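Local coordinates for protein riboflavin kinase, putative (Trypanosoma brucei, PDB 3BNW) that probably phosphorylates riboflavin with ATP to give FMN, the single step that turns the vitamin into its first flavin cofactor, at residues A[42-46]-A[47-51]; A[134-137]-A[138-142]. One frame throughout, in Å; residues are numbered along the deposited sequence.

Contact 1: residues A[42-46]-A[47-51]; sequences IGLDK and DVMEC
Asp45 turns its carboxylate onto the start of the helix through a first torsion of 61°, which sets CG between its own backbone N and carbonyl carbon. A second torsion of 13° then swings OD1 to the amide of Val48. Asp45 is the N-cap. Its OD1 accepts from Val48 N at 2.9 Å, with an N-H...O angle of 164°, and the donor arrives nearly along the carboxylate C-O axis. This is an N-cap bond from a side chain to the third amide of the first turn. It gives an acceptor to an amide for which no residue four earlier belongs to the helix. The helix dipole and the nearby amides would probably favour the charged form of the carboxylate.

The backbone of Asp45 helps as well. Its O takes the amide of Met49, N to O 3.0 Å, in the first i to i+4 bond of the helix. A weaker bond follows from Glu50 N to Lys46 O at 3.3 Å. Val48 lies across the Asp45 side chain at about a right angle, and its CG2 comes to 3.2 Å from Asp45 OD1.

Leu44, just before the cap, meets Met49, the fourth residue of the helix, as a hydrophobic staple. Leu44 CD1 lies 3.8 Å from Met49 CG, the methylene before the sulfur. The other methyl of Leu44, CD2, touches Val48 CG1 at 4.0 Å. Leu44 crosses both side chains at about a right angle.

The cap closes the short loop between strand 41-42 and helix 46-52. Leu44 and Met49 rest on Leu97, and Leu44 also reaches Val99 of strand 98-103. Asp45 and Val48 touch Pro173. Just before the loop, Ile42 makes a backbone hydrogen bond with Val99, and Gly43 makes one with Lys23 of strand 18-25.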
loop_
_atom_site.group_PDB
_atom_site.type_symbol
_atom_site.label_atom_id
_atom_site.label_comp_id
_atom_site.label_asym_id
_atom_site.label_seq_id
_atom_site.Cartn_x
_atom_site.Cartn_y
_atom_site.Cartn_z
ATOM N N ILE A 42 -3.213 -4.461 6.555
ATOM C CA ILE A 42 -4.303 -3.523 6.798
ATOM C C ILE A 42 -5.550 -4.341 7.121
ATOM O O ILE A 42 -5.914 -5.244 6.367
ATOM C CB ILE A 42 -4.565 -2.617 5.586
ATOM C CG1 ILE A 42 -3.294 -1.847 5.226
ATOM C CG2 ILE A 42 -5.696 -1.647 5.885
ATOM C CD1 ILE A 42 -3.479 -0.870 4.089
ATOM N N GLY A 43 -6.183 -4.035 8.252
ATOM C CA GLY A 43 -7.382 -4.744 8.687
ATOM C C GLY A 43 -8.557 -4.483 7.766
ATOM O O GLY A 43 -8.974 -3.338 7.595
ATOM N N LEU A 44 -9.083 -5.550 7.166
ATOM C CA LEU A 44 -10.207 -5.453 6.244
ATOM C C LEU A 44 -11.474 -6.016 6.879
ATOM O O LEU A 44 -11.432 -6.608 7.958
ATOM C CB LEU A 44 -9.899 -6.215 4.952
ATOM C CG LEU A 44 -8.545 -5.947 4.286
ATOM C CD1 LEU A 44 -8.384 -6.798 3.025
ATOM C CD2 LEU A 44 -8.373 -4.465 3.972
ATOM N N ASP A 45 -12.600 -5.811 6.201
ATOM C CA ASP A 45 -13.864 -6.468 6.539
ATOM C C ASP A 45 -14.473 -7.041 5.259
ATOM O O ASP A 45 -13.900 -6.882 4.181
ATOM C CB ASP A 45 -14.822 -5.498 7.251
ATOM C CG ASP A 45 -15.208 -4.292 6.397
ATOM O OD1 ASP A 45 -14.951 -4.281 5.173
ATOM O OD2 ASP A 45 -15.786 -3.344 6.966
ATOM N N LYS A 46 -15.624 -7.697 5.375
ATOM C CA LYS A 46 -16.227 -8.411 4.245
ATOM C C LYS A 46 -16.476 -7.516 3.026
ATOM O O LYS A 46 -16.229 -7.928 1.886
ATOM C CB LYS A 46 -17.538 -9.086 4.669
ATOM C CG LYS A 46 -18.074 -10.088 3.642
ATOM C CD LYS A 46 -19.401 -10.720 4.060
ATOM C CE LYS A 46 -19.226 -11.786 5.139
ATOM N NZ LYS A 46 -19.023 -11.206 6.500
ATOM N N ASP A 47 -16.959 -6.299 3.273
ATOM C CA ASP A 47 -17.288 -5.351 2.204
ATOM C C ASP A 47 -16.044 -4.834 1.482
ATOM O O ASP A 47 -16.017 -4.763 0.257
ATOM C CB ASP A 47 -18.095 -4.176 2.772
ATOM C CG ASP A 47 -18.347 -3.080 1.746
ATOM O OD1 ASP A 47 -19.458 -3.042 1.170
ATOM O OD2 ASP A 47 -17.433 -2.256 1.517
ATOM N N VAL A 48 -15.023 -4.461 2.245
ATOM C CA VAL A 48 -13.800 -3.908 1.670
ATOM C C VAL A 48 -12.998 -4.983 0.931
ATOM O O VAL A 48 -12.365 -4.692 -0.083
ATOM C CB VAL A 48 -12.933 -3.222 2.747
ATOM C CG1 VAL A 48 -11.586 -2.805 2.175
ATOM C CG2 VAL A 48 -13.664 -2.016 3.316
ATOM N N MET A 49 -13.036 -6.217 1.434
ATOM C CA MET A 49 -12.455 -7.362 0.729
ATOM C C MET A 49 -13.070 -7.543 -0.664
ATOM O O MET A 49 -12.376 -7.926 -1.610
ATOM C CB MET A 49 -12.639 -8.650 1.540
ATOM C CG MET A 49 -11.630 -8.836 2.667
ATOM S SD MET A 49 -11.738 -10.437 3.508
ATOM C CE MET A 49 -11.728 -11.576 2.129
ATOM N N GLU A 50 -14.371 -7.273 -0.778
ATOM C CA GLU A 50 -15.088 -7.366 -2.053
ATOM C C GLU A 50 -14.624 -6.289 -3.031
ATOM O O GLU A 50 -14.438 -6.557 -4.216
ATOM C CB GLU A 50 -16.601 -7.250 -1.839
ATOM C CG GLU A 50 -17.430 -7.620 -3.071
ATOM C CD GLU A 50 -18.929 -7.409 -2.880
ATOM O OE1 GLU A 50 -19.323 -6.496 -2.122
ATOM O OE2 GLU A 50 -19.716 -8.153 -3.505
ATOM N N CYS A 51 -14.453 -5.070 -2.532
ATOM C CA CYS A 51 -13.940 -3.968 -3.343
ATOM C C CYS A 51 -12.548 -4.257 -3.909
ATOM O O CYS A 51 -12.233 -3.849 -5.026
ATOM C CB CYS A 51 -13.885 -2.682 -2.513
ATOM S SG CYS A 51 -15.489 -1.912 -2.228
#

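Contact 2: residues A[134-137]-A[138-142]; sequences QALV and DTIKS
Leu136 and Ile140 run alongside each other in the same direction on one flank of helix 133-151. They are one turn apart and meet through their terminal methyls, Leu136 CD1 to Ile140 CD1 at 3.6 Å. Between their backbones Ile140 N bonds to Leu136 O at 2.9 Å, with the donor in the carbonyl plane. CG1 of Ile140 also lies close to that oxygen, 3.3 Å from Leu136 O.

On another flank the Lys141 chain slants past Val137. Val137 CG1 touches the aliphatic shaft of Lys141 at CD, 4.0 Å away. The lysine chain bends at its third torsion, 60°, and its NZ reaches Asp138 OD1 at 3.0 Å. This is a salt bridge between residues three apart, and the amine meets the oxygen nearly along its C-O axis. Lys141 N bonds to Val137 O.

Thr139 turns its hydroxyl back along the helix. With chi1 at -62°, OG1 is anti to the carbonyl carbon and donates to Ala135 O at 2.9 Å. The donor is tilted 26° from the carbonyl plane. The same oxygen receives a weak bond from Thr139 N. Ser142 repeats the pattern, its OG donating to Asp138 O at 2.8 Å.

The chemistry divides round the helix. Leu136 and Thr139 lean on Phe130. Ile140 touches Arg125, as Thr139 does, but stays largely exposed. Val137 and the ion pair lie on the exposed side, where solvent would probably weaken the electrostatic gain of the pair.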
loop_
_atom_site.group_PDB
_atom_site.type_symbol
_atom_site.label_atom_id
_atom_site.label_comp_id
_atom_site.label_asym_id
_atom_site.label_seq_id
_atom_site.Cartn_x
_atom_site.Cartn_y
_atom_site.Cartn_z
ATOM N N GLN A 134 18.301 -14.212 -4.203
ATOM C CA GLN A 134 18.814 -13.037 -4.912
ATOM C C GLN A 134 17.818 -12.592 -5.976
ATOM O O GLN A 134 17.806 -11.431 -6.371
ATOM C CB GLN A 134 20.191 -13.332 -5.540
ATOM C CG GLN A 134 21.229 -12.205 -5.371
ATOM C CD GLN A 134 22.685 -12.698 -5.351
ATOM O OE1 GLN A 134 22.964 -13.905 -5.353
ATOM N NE2 GLN A 134 23.620 -11.752 -5.329
ATOM N N ALA A 135 16.987 -13.529 -6.430
ATOM C CA ALA A 135 15.900 -13.231 -7.356
ATOM C C ALA A 135 14.853 -12.344 -6.689
ATOM O O ALA A 135 14.397 -11.368 -7.285
ATOM C CB ALA A 135 15.259 -14.518 -7.853
ATOM N N LEU A 136 14.479 -12.694 -5.458
ATOM C CA LEU A 136 13.497 -11.920 -4.692
ATOM C C LEU A 136 13.998 -10.508 -4.413
ATOM O O LEU A 136 13.274 -9.533 -4.627
ATOM C CB LEU A 136 13.151 -12.624 -3.368
ATOM C CG LEU A 136 12.210 -11.903 -2.381
ATOM C CD1 LEU A 136 11.036 -11.208 -3.069
ATOM C CD2 LEU A 136 11.696 -12.878 -1.336
ATOM N N VAL A 137 15.237 -10.401 -3.951
ATOM C CA VAL A 137 15.825 -9.105 -3.632
ATOM C C VAL A 137 15.962 -8.215 -4.870
ATOM O O VAL A 137 15.594 -7.040 -4.833
ATOM C CB VAL A 137 17.176 -9.269 -2.920
ATOM C CG1 VAL A 137 17.892 -7.929 -2.795
ATOM C CG2 VAL A 137 16.954 -9.894 -1.549
ATOM N N ASP A 138 16.464 -8.769 -5.968
ATOM C CA ASP A 138 16.572 -8.007 -7.212
ATOM C C ASP A 138 15.211 -7.543 -7.724
ATOM O O ASP A 138 15.131 -6.540 -8.430
ATOM C CB ASP A 138 17.297 -8.813 -8.296
ATOM C CG ASP A 138 18.800 -8.910 -8.052
ATOM O OD1 ASP A 138 19.358 -8.060 -7.317
ATOM O OD2 ASP A 138 19.431 -9.840 -8.602
ATOM N N THR A 139 14.149 -8.263 -7.369
ATOM C CA THR A 139 12.799 -7.882 -7.775
ATOM C C THR A 139 12.207 -6.799 -6.869
ATOM O O THR A 139 11.541 -5.897 -7.358
ATOM C CB THR A 139 11.864 -9.109 -7.871
ATOM O OG1 THR A 139 12.368 -9.993 -8.877
ATOM C CG2 THR A 139 10.439 -8.698 -8.247
ATOM N N ILE A 140 12.456 -6.872 -5.565
ATOM C CA ILE A 140 12.005 -5.809 -4.662
ATOM C C ILE A 140 12.711 -4.485 -4.974
ATOM O O ILE A 140 12.072 -3.434 -4.989
ATOM C CB ILE A 140 12.219 -6.150 -3.169
ATOM C CG1 ILE A 140 11.542 -7.474 -2.789
ATOM C CG2 ILE A 140 11.679 -5.034 -2.302
ATOM C CD1 ILE A 140 10.221 -7.736 -3.488
ATOM N N LYS A 141 14.021 -4.542 -5.219
ATOM C CA LYS A 141 14.784 -3.371 -5.669
ATOM C C LYS A 141 14.206 -2.777 -6.955
ATOM O O LYS A 141 14.136 -1.556 -7.110
ATOM C CB LYS A 141 16.255 -3.727 -5.894
ATOM C CG LYS A 141 17.142 -3.567 -4.666
ATOM C CD LYS A 141 18.384 -4.479 -4.727
ATOM C CE LYS A 141 19.295 -4.201 -5.933
ATOM N NZ LYS A 141 20.161 -5.376 -6.275
ATOM N N SER A 142 13.801 -3.647 -7.877
ATOM C CA SER A 142 13.156 -3.208 -9.107
ATOM C C SER A 142 11.769 -2.611 -8.843
ATOM O O SER A 142 11.374 -1.665 -9.512
ATOM C CB SER A 142 13.048 -4.365 -10.099
ATOM O OG SER A 142 14.334 -4.826 -10.468
#

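In the fold
Contact 1 comes first along the chain and closes before contact 2 opens. Their centres are 29 Å apart, their nearest atoms about 17 Å, and they do not touch. They lie on opposite sides of the centre of the chain, both at its surface. Contact 1 starts helix 46-52, just after strand 41-42. Contact 2 lies in the early part of the long helix 133-151, which follows strand 115-126. That strand links the two regions, since Ile42 packs on Val116 and Ile118, and Thr139 and Ile140 on Arg125. Both contacts belong to the riboflavin kinase part of the chain. They are separate local helix contacts at two places around the antiparallel sheet.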